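Local coordinates for protein phosphoribosylaminoimidazole carboxylase (Treponema denticola, PDB 5C5D) that catalyses the reversible interconversion of 5-aminoimidazole ribonucleotide plus CO2 and 4-carboxy-5-aminoimidazole ribonucleotide in de novo purine biosynthesis, at residues S23-F28 and N119-A124. The protein carries 1 engineered substitution. Numbering follows the deposited sequence.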
loop_
_atom_site.group_PDB
_atom_site.type_symbol
_atom_site.label_atom_id
_atom_site.label_comp_id
_atom_site.label_asym_id
_atom_site.label_seq_id
_atom_site.Cartn_x
_atom_site.Cartn_y
_atom_site.Cartn_z
ATOM N N SER D 23 -17.970 25.241 -12.814
ATOM C CA SER D 23 -19.298 25.453 -12.252
ATOM C C SER D 23 -19.194 26.108 -10.884
ATOM O O SER D 23 -19.942 27.032 -10.559
ATOM C CB SER D 23 -20.065 24.128 -12.136
ATOM O OG SER D 23 -20.441 23.669 -13.416
ATOM N N GLU D 24 -18.262 25.633 -10.084
ATOM C CA GLU D 24 -18.136 26.174 -8.739
ATOM C C GLU D 24 -17.539 27.589 -8.795
ATOM O O GLU D 24 -17.970 28.470 -8.051
ATOM C CB GLU D 24 -17.290 25.239 -7.857
ATOM C CG GLU D 24 -17.590 25.378 -6.387
ATOM C CD GLU D 24 -18.952 24.810 -6.015
ATOM O OE1 GLU D 24 -19.656 24.305 -6.910
ATOM O OE2 GLU D 24 -19.309 24.839 -4.819
ATOM N N LEU D 25 -16.583 27.828 -9.690
ATOM C CA LEU D 25 -16.022 29.184 -9.826
ATOM C C LEU D 25 -17.106 30.188 -10.232
ATOM O O LEU D 25 -17.092 31.348 -9.822
ATOM C CB LEU D 25 -14.883 29.215 -10.838
ATOM C CG LEU D 25 -13.592 28.513 -10.445
ATOM C CD1 LEU D 25 -12.683 28.397 -11.670
ATOM C CD2 LEU D 25 -12.902 29.243 -9.324
ATOM N N LYS D 26 -18.077 29.741 -11.015
ATOM C CA LYS D 26 -19.134 30.633 -11.452
ATOM C C LYS D 26 -19.971 31.103 -10.274
ATOM O O LYS D 26 -20.421 32.242 -10.263
ATOM C CB LYS D 26 -20.013 29.941 -12.494
ATOM C CG LYS D 26 -20.944 30.883 -13.208
ATOM C CD LYS D 26 -21.494 30.256 -14.464
ATOM C CE LYS D 26 -22.213 31.283 -15.311
ATOM N NZ LYS D 26 -22.686 30.695 -16.593
ATOM N N THR D 27 -20.162 30.235 -9.281
ATOM C CA THR D 27 -20.926 30.591 -8.094
ATOM C C THR D 27 -20.213 31.692 -7.289
ATOM O O THR D 27 -20.874 32.504 -6.651
ATOM C CB THR D 27 -21.174 29.384 -7.167
ATOM O OG1 THR D 27 -19.955 28.955 -6.577
ATOM C CG2 THR D 27 -21.771 28.227 -7.934
ATOM N N PHE D 28 -18.880 31.723 -7.329
ATOM C CA PHE D 28 -18.097 32.773 -6.651
ATOM C C PHE D 28 -17.940 34.052 -7.474
ATOM O O PHE D 28 -17.370 35.045 -6.990
ATOM C CB PHE D 28 -16.695 32.265 -6.292
ATOM C CG PHE D 28 -16.683 31.126 -5.310
ATOM C CD1 PHE D 28 -17.136 31.309 -4.023
ATOM C CD2 PHE D 28 -16.188 29.875 -5.669
ATOM C CE1 PHE D 28 -17.121 30.264 -3.120
ATOM C CE2 PHE D 28 -16.161 28.824 -4.763
ATOM C CZ PHE D 28 -16.639 29.018 -3.491
ATOM N N ASN D 119 -13.321 22.037 -4.106
ATOM C CA ASN D 119 -12.310 22.590 -3.199
ATOM C C ASN D 119 -11.233 23.292 -3.983
ATOM O O ASN D 119 -10.661 24.236 -3.495
ATOM C CB ASN D 119 -11.714 21.507 -2.289
ATOM C CG ASN D 119 -12.660 21.154 -1.147
ATOM O OD1 ASN D 119 -13.546 21.943 -0.826
ATOM N ND2 ASN D 119 -12.513 19.966 -0.555
ATOM N N ALA D 120 -10.975 22.869 -5.212
ATOM C CA ALA D 120 -10.001 23.611 -6.006
ATOM C C ALA D 120 -10.566 25.010 -6.312
ATOM O O ALA D 120 -9.860 26.032 -6.262
ATOM C CB ALA D 120 -9.648 22.871 -7.300
ATOM N N ALA D 121 -11.854 25.079 -6.602
ATOM C CA ALA D 121 -12.511 26.373 -6.833
ATOM C C ALA D 121 -12.528 27.234 -5.584
ATOM O O ALA D 121 -12.259 28.436 -5.650
ATOM C CB ALA D 121 -13.921 26.158 -7.325
ATOM N N LEU D 122 -12.830 26.629 -4.441
ATOM C CA LEU D 122 -12.859 27.375 -3.189
ATOM C C LEU D 122 -11.486 27.893 -2.816
ATOM O O LEU D 122 -11.357 29.054 -2.387
ATOM C CB LEU D 122 -13.418 26.489 -2.059
ATOM C CG LEU D 122 -13.541 27.116 -0.670
ATOM C CD1 LEU D 122 -14.473 28.310 -0.655
ATOM C CD2 LEU D 122 -13.987 26.057 0.338
ATOM N N LEU D 123 -10.461 27.067 -3.005
ATOM C CA LEU D 123 -9.107 27.523 -2.713
ATOM C C LEU D 123 -8.768 28.687 -3.614
ATOM O O LEU D 123 -8.184 29.669 -3.165
ATOM C CB LEU D 123 -8.073 26.410 -2.901
ATOM C CG LEU D 123 -6.591 26.847 -2.861
ATOM C CD1 LEU D 123 -6.210 27.419 -1.525
ATOM C CD2 LEU D 123 -5.691 25.675 -3.195
ATOM N N ALA D 124 -9.084 28.571 -4.898
ATOM C CA ALA D 124 -8.789 29.688 -5.811
ATOM C C ALA D 124 -9.480 30.964 -5.305
ATOM O O ALA D 124 -8.879 32.055 -5.256
ATOM C CB ALA D 124 -9.224 29.375 -7.210
#
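Ala-121 sets its methyl among three side chains of segment 23-28, and the tight part of the contact is built round it. Its CB lies 3.5 Å from Glu-24 CB and 3.8 Å from Leu-25 CD2, while the Phe-28 ring passes beside it. The backbones are nearest at this same residue, Leu-25 CA standing 5.4 Å from Ala-121 CA; the small methyl faces segment 23-28 where the short helix segments, 8.6 Å apart at the axes, come together at a crossing angle of -36°. Leu-25 has CG anti to its carbonyl carbon (chi1 -70°), which carries CD2 across to Ala-121; more loosely, Leu-25 CD2 stands 4.2 Å from Ala-124 CB. On the sheet side, the same leucine reaches Val-5 and Ile-7 of strand 4-9, and Ala-124 meets Ile-85.

Phe-28 and Leu-122 meet at a slant: Phe-28 CZ is 3.6 Å from Leu-122 CD1, and Phe-28 CE2 runs past the backbone, 3.9 Å from Leu-122 CA. Beyond this ring the contact passes to Tyr-142 of the C-terminal helix, whose ring meets that of Phe-28 at about 50°. The polar margin is looser. Glu-24, partly exposed, gives only its aliphatic base to Ala-121; bent at chi2, the chain leads its carboxylate away, where OE2 hydrogen-bonds to Tyr-142 OH. The two segments are joined by van der Waals contact, without a hydrogen bond between them. Helices 15-27 and 117-129, running in the same general direction but inclined here, thus pack side by side against one face of the parallel sheet, as expected for the three-layer alpha/beta/alpha core, with flavodoxin-like strand order 2-1-3-4-5, of the AIR carboxylase (PurE) family.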